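Bifunctional enzyme IspD/IspF (Campylobacter jejuni, PDB 1W55) catalyses two steps of isoprenoid precursor synthesis, making 4-diphosphocytidyl-2-C-methyl-D-erythritol from CTP and methylerythritol 4-phosphate, and cyclising its 2-phosphate to the 2,4-cyclodiphosphate with release of CMP. Local coordinates at residues Ser2-Ser14 and Ala83-Val97. Numbering follows the deposited sequence.
Sequences SEMSLIMLAAGNS and ALELIDSEFVMVSDV. With C (cytidine-5'-monophosphate), chain D; EDO (1,2-ethanediol), chain F.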
loop_
_atom_site.group_PDB
_atom_site.type_symbol
_atom_site.label_atom_id
_atom_site.label_comp_id
_atom_site.label_asym_id
_atom_site.label_seq_id
_atom_site.Cartn_x
_atom_site.Cartn_y
_atom_site.Cartn_z
ATOM N N SER A 2 -22.340 -33.472 -20.306
ATOM C CA SER A 2 -21.839 -34.484 -19.326
ATOM C C SER A 2 -20.654 -33.948 -18.506
ATOM O O SER A 2 -20.480 -32.725 -18.382
ATOM C CB SER A 2 -21.477 -35.793 -20.040
ATOM O OG SER A 2 -22.311 -36.857 -19.612
ATOM N N GLU A 3 -19.843 -34.856 -17.958
ATOM C CA GLU A 3 -18.808 -34.468 -17.003
ATOM C C GLU A 3 -17.371 -34.396 -17.536
ATOM O O GLU A 3 -17.046 -34.911 -18.612
ATOM C CB GLU A 3 -18.891 -35.310 -15.722
ATOM C CG GLU A 3 -19.586 -34.562 -14.595
ATOM C CD GLU A 3 -18.820 -34.587 -13.286
ATOM O OE1 GLU A 3 -19.074 -35.501 -12.466
ATOM O OE2 GLU A 3 -17.976 -33.685 -13.072
ATOM N N MET A 4 -16.532 -33.737 -16.738
ATOM C CA MET A 4 -15.182 -33.361 -17.109
ATOM C C MET A 4 -14.204 -33.779 -16.023
ATOM O O MET A 4 -14.484 -33.628 -14.828
ATOM C CB MET A 4 -15.120 -31.847 -17.306
ATOM C CG MET A 4 -13.851 -31.335 -17.973
ATOM S SD MET A 4 -14.011 -29.637 -18.509
ATOM C CE MET A 4 -14.409 -28.783 -16.957
ATOM N N SER A 5 -13.062 -34.312 -16.456
ATOM C CA SER A 5 -11.930 -34.603 -15.578
ATOM C C SER A 5 -10.802 -33.605 -15.855
ATOM O O SER A 5 -10.881 -32.820 -16.794
ATOM C CB SER A 5 -11.436 -36.036 -15.783
ATOM O OG SER A 5 -12.426 -36.979 -15.419
ATOM N N LEU A 6 -9.768 -33.627 -15.016
ATOM C CA LEU A 6 -8.641 -32.716 -15.160
ATOM C C LEU A 6 -7.330 -33.497 -15.199
ATOM O O LEU A 6 -7.098 -34.366 -14.350
ATOM C CB LEU A 6 -8.625 -31.669 -14.028
ATOM C CG LEU A 6 -7.422 -30.706 -13.954
ATOM C CD1 LEU A 6 -7.413 -29.754 -15.141
ATOM C CD2 LEU A 6 -7.374 -29.917 -12.631
ATOM N N ILE A 7 -6.501 -33.209 -16.208
ATOM C CA ILE A 7 -5.129 -33.711 -16.241
ATOM C C ILE A 7 -4.158 -32.540 -16.139
ATOM O O ILE A 7 -4.142 -31.649 -17.000
ATOM C CB ILE A 7 -4.836 -34.540 -17.516
ATOM C CG1 ILE A 7 -5.745 -35.779 -17.599
ATOM C CG2 ILE A 7 -3.354 -34.941 -17.560
ATOM C CD1 ILE A 7 -5.628 -36.542 -18.939
ATOM N N MET A 8 -3.366 -32.539 -15.068
ATOM C CA MET A 8 -2.302 -31.554 -14.894
ATOM C C MET A 8 -0.993 -32.163 -15.369
ATOM O O MET A 8 -0.579 -33.222 -14.898
ATOM C CB MET A 8 -2.191 -31.107 -13.427
ATOM C CG MET A 8 -3.436 -30.410 -12.865
ATOM S SD MET A 8 -3.939 -28.908 -13.759
ATOM C CE MET A 8 -2.488 -27.845 -13.509
ATOM N N LEU A 9 -0.341 -31.498 -16.309
ATOM C CA LEU A 9 0.891 -32.033 -16.879
ATOM C C LEU A 9 2.097 -31.455 -16.139
ATOM O O LEU A 9 2.395 -30.284 -16.277
ATOM C CB LEU A 9 0.951 -31.738 -18.389
ATOM C CG LEU A 9 -0.099 -32.472 -19.245
ATOM C CD1 LEU A 9 -0.091 -31.959 -20.655
ATOM C CD2 LEU A 9 0.112 -34.001 -19.245
ATOM N N ALA A 10 2.786 -32.287 -15.368
ATOM C CA ALA A 10 3.811 -31.811 -14.441
ATOM C C ALA A 10 5.067 -32.681 -14.436
ATOM O O ALA A 10 5.872 -32.593 -13.507
ATOM C CB ALA A 10 3.233 -31.724 -13.027
ATOM N N ALA A 11 5.231 -33.514 -15.462
ATOM C CA ALA A 11 6.403 -34.385 -15.562
ATOM C C ALA A 11 7.505 -33.768 -16.416
ATOM O O ALA A 11 7.352 -32.676 -16.956
ATOM C CB ALA A 11 6.008 -35.771 -16.096
ATOM N N GLY A 12 8.622 -34.479 -16.525
ATOM C CA GLY A 12 9.770 -34.016 -17.286
ATOM C C GLY A 12 10.619 -33.006 -16.533
ATOM O O GLY A 12 10.166 -32.376 -15.567
ATOM N N ASN A 13 11.857 -32.852 -16.984
ATOM C CA ASN A 13 12.783 -31.936 -16.346
ATOM C C ASN A 13 13.484 -31.086 -17.382
ATOM O O ASN A 13 14.478 -31.505 -17.982
ATOM C CB ASN A 13 13.792 -32.688 -15.465
ATOM C CG ASN A 13 14.728 -31.744 -14.703
ATOM O OD1 ASN A 13 14.295 -30.729 -14.137
ATOM N ND2 ASN A 13 16.020 -32.075 -14.694
ATOM N N SER A 14 12.942 -29.891 -17.597
ATOM C CA SER A 14 13.505 -28.955 -18.554
ATOM C C SER A 14 14.691 -28.237 -17.929
ATOM O O SER A 14 14.634 -27.820 -16.763
ATOM C CB SER A 14 12.446 -27.941 -19.001
ATOM O OG SER A 14 12.290 -27.937 -20.415
ATOM N N ALA A 83 -1.860 -40.623 -19.032
ATOM C CA ALA A 83 -2.839 -40.115 -18.065
ATOM C C ALA A 83 -4.276 -40.262 -18.560
ATOM O O ALA A 83 -5.192 -40.460 -17.758
ATOM C CB ALA A 83 -2.539 -38.665 -17.707
ATOM N N LEU A 84 -4.474 -40.153 -19.874
ATOM C CA LEU A 84 -5.812 -40.324 -20.462
ATOM C C LEU A 84 -6.431 -41.708 -20.224
ATOM O O LEU A 84 -7.651 -41.825 -20.133
ATOM C CB LEU A 84 -5.812 -39.998 -21.960
ATOM C CG LEU A 84 -5.767 -38.517 -22.348
ATOM C CD1 LEU A 84 -5.318 -38.358 -23.786
ATOM C CD2 LEU A 84 -7.116 -37.839 -22.127
ATOM N N GLU A 85 -5.601 -42.743 -20.100
ATOM C CA GLU A 85 -6.099 -44.094 -19.827
ATOM C C GLU A 85 -6.791 -44.179 -18.461
ATOM O O GLU A 85 -7.474 -45.164 -18.162
ATOM C CB GLU A 85 -4.982 -45.140 -19.958
ATOM C CG GLU A 85 -4.545 -45.395 -21.396
ATOM C CD GLU A 85 -5.699 -45.811 -22.313
ATOM O OE1 GLU A 85 -6.125 -46.990 -22.252
ATOM O OE2 GLU A 85 -6.186 -44.963 -23.098
ATOM N N LEU A 86 -6.631 -43.129 -17.657
ATOM C CA LEU A 86 -7.287 -43.028 -16.359
ATOM C C LEU A 86 -8.656 -42.321 -16.450
ATOM O O LEU A 86 -9.437 -42.333 -15.493
ATOM C CB LEU A 86 -6.359 -42.308 -15.366
ATOM C CG LEU A 86 -5.573 -43.082 -14.286
ATOM C CD1 LEU A 86 -5.202 -44.523 -14.672
ATOM C CD2 LEU A 86 -4.325 -42.310 -13.818
ATOM N N ILE A 87 -8.946 -41.723 -17.602
ATOM C CA ILE A 87 -10.136 -40.889 -17.765
ATOM C C ILE A 87 -11.248 -41.627 -18.502
ATOM O O ILE A 87 -11.007 -42.230 -19.548
ATOM C CB ILE A 87 -9.785 -39.577 -18.528
ATOM C CG1 ILE A 87 -8.559 -38.886 -17.906
ATOM C CG2 ILE A 87 -11.007 -38.640 -18.623
ATOM C CD1 ILE A 87 -8.710 -38.502 -16.441
ATOM N N ASP A 88 -12.462 -41.570 -17.954
ATOM C CA ASP A 88 -13.625 -42.147 -18.634
ATOM C C ASP A 88 -14.805 -41.177 -18.777
ATOM O O ASP A 88 -15.880 -41.573 -19.219
ATOM C CB ASP A 88 -14.050 -43.488 -18.000
ATOM C CG ASP A 88 -14.452 -43.362 -16.532
ATOM O OD1 ASP A 88 -15.025 -42.322 -16.133
ATOM O OD2 ASP A 88 -14.242 -44.273 -15.702
ATOM N N SER A 89 -14.595 -39.916 -18.404
ATOM C CA SER A 89 -15.600 -38.875 -18.605
ATOM C C SER A 89 -15.555 -38.391 -20.054
ATOM O O SER A 89 -14.518 -38.508 -20.713
ATOM C CB SER A 89 -15.391 -37.706 -17.623
ATOM O OG SER A 89 -14.189 -36.981 -17.885
ATOM N N GLU A 90 -16.678 -37.856 -20.540
ATOM C CA GLU A 90 -16.785 -37.359 -21.912
ATOM C C GLU A 90 -15.750 -36.275 -22.244
ATOM O O GLU A 90 -15.209 -36.235 -23.355
ATOM C CB GLU A 90 -18.196 -36.812 -22.189
ATOM C CG GLU A 90 -18.512 -36.671 -23.680
ATOM C CD GLU A 90 -19.844 -35.989 -23.980
ATOM O OE1 GLU A 90 -20.678 -35.833 -23.061
ATOM O OE2 GLU A 90 -20.064 -35.608 -25.154
ATOM N N PHE A 91 -15.513 -35.381 -21.287
ATOM C CA PHE A 91 -14.596 -34.269 -21.497
ATOM C C PHE A 91 -13.399 -34.351 -20.571
ATOM O O PHE A 91 -13.473 -34.926 -19.475
ATOM C CB PHE A 91 -15.314 -32.938 -21.316
ATOM C CG PHE A 91 -16.434 -32.729 -22.285
ATOM C CD1 PHE A 91 -17.753 -33.018 -21.918
ATOM C CD2 PHE A 91 -16.178 -32.258 -23.573
ATOM C CE1 PHE A 91 -18.802 -32.838 -22.820
ATOM C CE2 PHE A 91 -17.217 -32.074 -24.485
ATOM C CZ PHE A 91 -18.535 -32.365 -24.108
ATOM N N VAL A 92 -12.294 -33.783 -21.035
ATOM C CA VAL A 92 -11.098 -33.661 -20.217
ATOM C C VAL A 92 -10.471 -32.284 -20.392
ATOM O O VAL A 92 -10.242 -31.820 -21.514
ATOM C CB VAL A 92 -10.076 -34.808 -20.487
ATOM C CG1 VAL A 92 -9.562 -34.775 -21.921
ATOM C CG2 VAL A 92 -8.920 -34.761 -19.480
ATOM N N MET A 93 -10.226 -31.621 -19.266
ATOM C CA MET A 93 -9.405 -30.416 -19.266
ATOM C C MET A 93 -7.944 -30.807 -19.046
ATOM O O MET A 93 -7.621 -31.599 -18.151
ATOM C CB MET A 93 -9.868 -29.438 -18.186
ATOM C CG MET A 93 -9.086 -28.137 -18.177
ATOM S SD MET A 93 -9.871 -26.887 -17.162
ATOM C CE MET A 93 -10.926 -26.157 -18.396
ATOM N N VAL A 94 -7.071 -30.247 -19.872
ATOM C CA VAL A 94 -5.645 -30.524 -19.795
ATOM C C VAL A 94 -4.896 -29.210 -19.644
ATOM O O VAL A 94 -5.206 -28.239 -20.322
ATOM C CB VAL A 94 -5.138 -31.266 -21.048
ATOM C CG1 VAL A 94 -3.645 -31.602 -20.912
ATOM C CG2 VAL A 94 -5.947 -32.540 -21.298
ATOM N N SER A 95 -3.907 -29.182 -18.759
ATOM C CA SER A 95 -3.167 -27.954 -18.497
ATOM C C SER A 95 -1.718 -28.193 -18.087
ATOM O O SER A 95 -1.418 -29.142 -17.363
ATOM C CB SER A 95 -3.888 -27.123 -17.426
ATOM O OG SER A 95 -3.540 -25.751 -17.504
ATOM N N ASP A 96 -0.823 -27.334 -18.574
ATOM C CA ASP A 96 0.556 -27.268 -18.086
ATOM C C ASP A 96 0.567 -26.746 -16.642
ATOM O O ASP A 96 -0.055 -25.725 -16.373
ATOM C CB ASP A 96 1.366 -26.298 -18.954
ATOM C CG ASP A 96 1.228 -26.569 -20.462
ATOM O OD1 ASP A 96 1.061 -27.734 -20.883
ATOM O OD2 ASP A 96 1.302 -25.659 -21.309
ATOM N N VAL A 97 1.268 -27.404 -15.714
ATOM C CA VAL A 97 1.381 -26.834 -14.352
ATOM C C VAL A 97 2.117 -25.515 -14.362
ATOM O O VAL A 97 1.910 -24.689 -13.480
ATOM C CB VAL A 97 2.108 -27.729 -13.286
ATOM C CG1 VAL A 97 1.190 -28.747 -12.697
ATOM C CG2 VAL A 97 3.400 -28.336 -13.805
HETATM O OP3 C D . 6.465 -26.526 -22.515
HETATM P P C D . 6.702 -28.017 -22.556
HETATM O OP1 C D . 8.112 -28.393 -22.178
HETATM O OP2 C D . 6.142 -28.711 -23.776
HETATM O "O5'" C D . 5.874 -28.590 -21.297
HETATM C "C5'" C D . 4.470 -28.420 -21.178
HETATM C "C4'" C D . 3.954 -29.173 -19.951
HETATM O "O4'" C D . 4.010 -30.591 -20.145
HETATM C "C3'" C D . 4.756 -28.872 -18.699
HETATM O "O3'" C D . 3.825 -28.614 -17.665
HETATM C "C2'" C D . 5.530 -30.139 -18.407
HETATM O "O2'" C D . 5.735 -30.358 -17.016
HETATM C "C1'" C D . 4.650 -31.211 -19.029
HETATM N N1 C D . 5.453 -32.344 -19.485
HETATM C C2 C D . 5.091 -33.634 -19.061
HETATM O O2 C D . 4.093 -33.799 -18.310
HETATM N N3 C D . 5.832 -34.680 -19.479
HETATM C C4 C D . 6.919 -34.504 -20.278
HETATM N N4 C D . 7.653 -35.577 -20.676
HETATM C C5 C D . 7.289 -33.232 -20.701
HETATM C C6 C D . 6.525 -32.150 -20.283
HETATM C C1 EDO F . 1.078 -25.908 -24.846
HETATM O O1 EDO F . 2.021 -25.350 -23.943
HETATM C C2 EDO F . 0.289 -24.798 -25.507
HETATM O O2 EDO F . 1.186 -23.837 -26.013
HETATM O O HOH W 1 -12.618 -39.763 -15.459
#
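Met4 to Leu9 pair in parallel with Phe91 to Asp96 in the central sheet of the cytidylyltransferase domain, whose family belongs to the GT-A clan. The N-H groups of Ser5, Ile7 and Leu9 give to the carbonyls of Phe91, Met93 and Ser95; Phe91, Met93, Ser95 and Val97 give back to Glu3, Ser5, Ile7 and Leu9. Met4, Leu6 and Met8 bond through their backbones to Lys48, Lys49, Val51 and Thr53, so strand 4-9 is hydrogen-bonded along both edges.

Phe91 O takes two donors: Ser5 N at 3.1 Å, tilted 34° from the carbonyl plane, and Ser89 OG at 2.7 Å. Ser89 OG sits between its own backbone N and carbonyl carbon (chi1 68°), which lets it reach that carbonyl; Ser5 OG lies 3.0 Å from Ser89 OG. A water joins Ser5 OG to Asp88 N.

On the face carrying Ser5, Ile7 and Leu9, Ile7 sets CD1 between Leu84 CD2 (3.7 Å) and Val92 CG2, while its CG2 rests on Ala83 CB.

At the C-terminal ends, the pair helps form the CMP pocket. Asp96 OD1 pairs with Arg76 and OD2 with Arg99; OD2 also accepts from an ethanediol hydroxyl. Ala11 N donates to the base O2 and Ala11 O accepts from O2'. Leu9 O, already bonded to Val97 N, also accepts from the CMP ribose hydroxyl, with O3' 2.6 Å from Leu9 O.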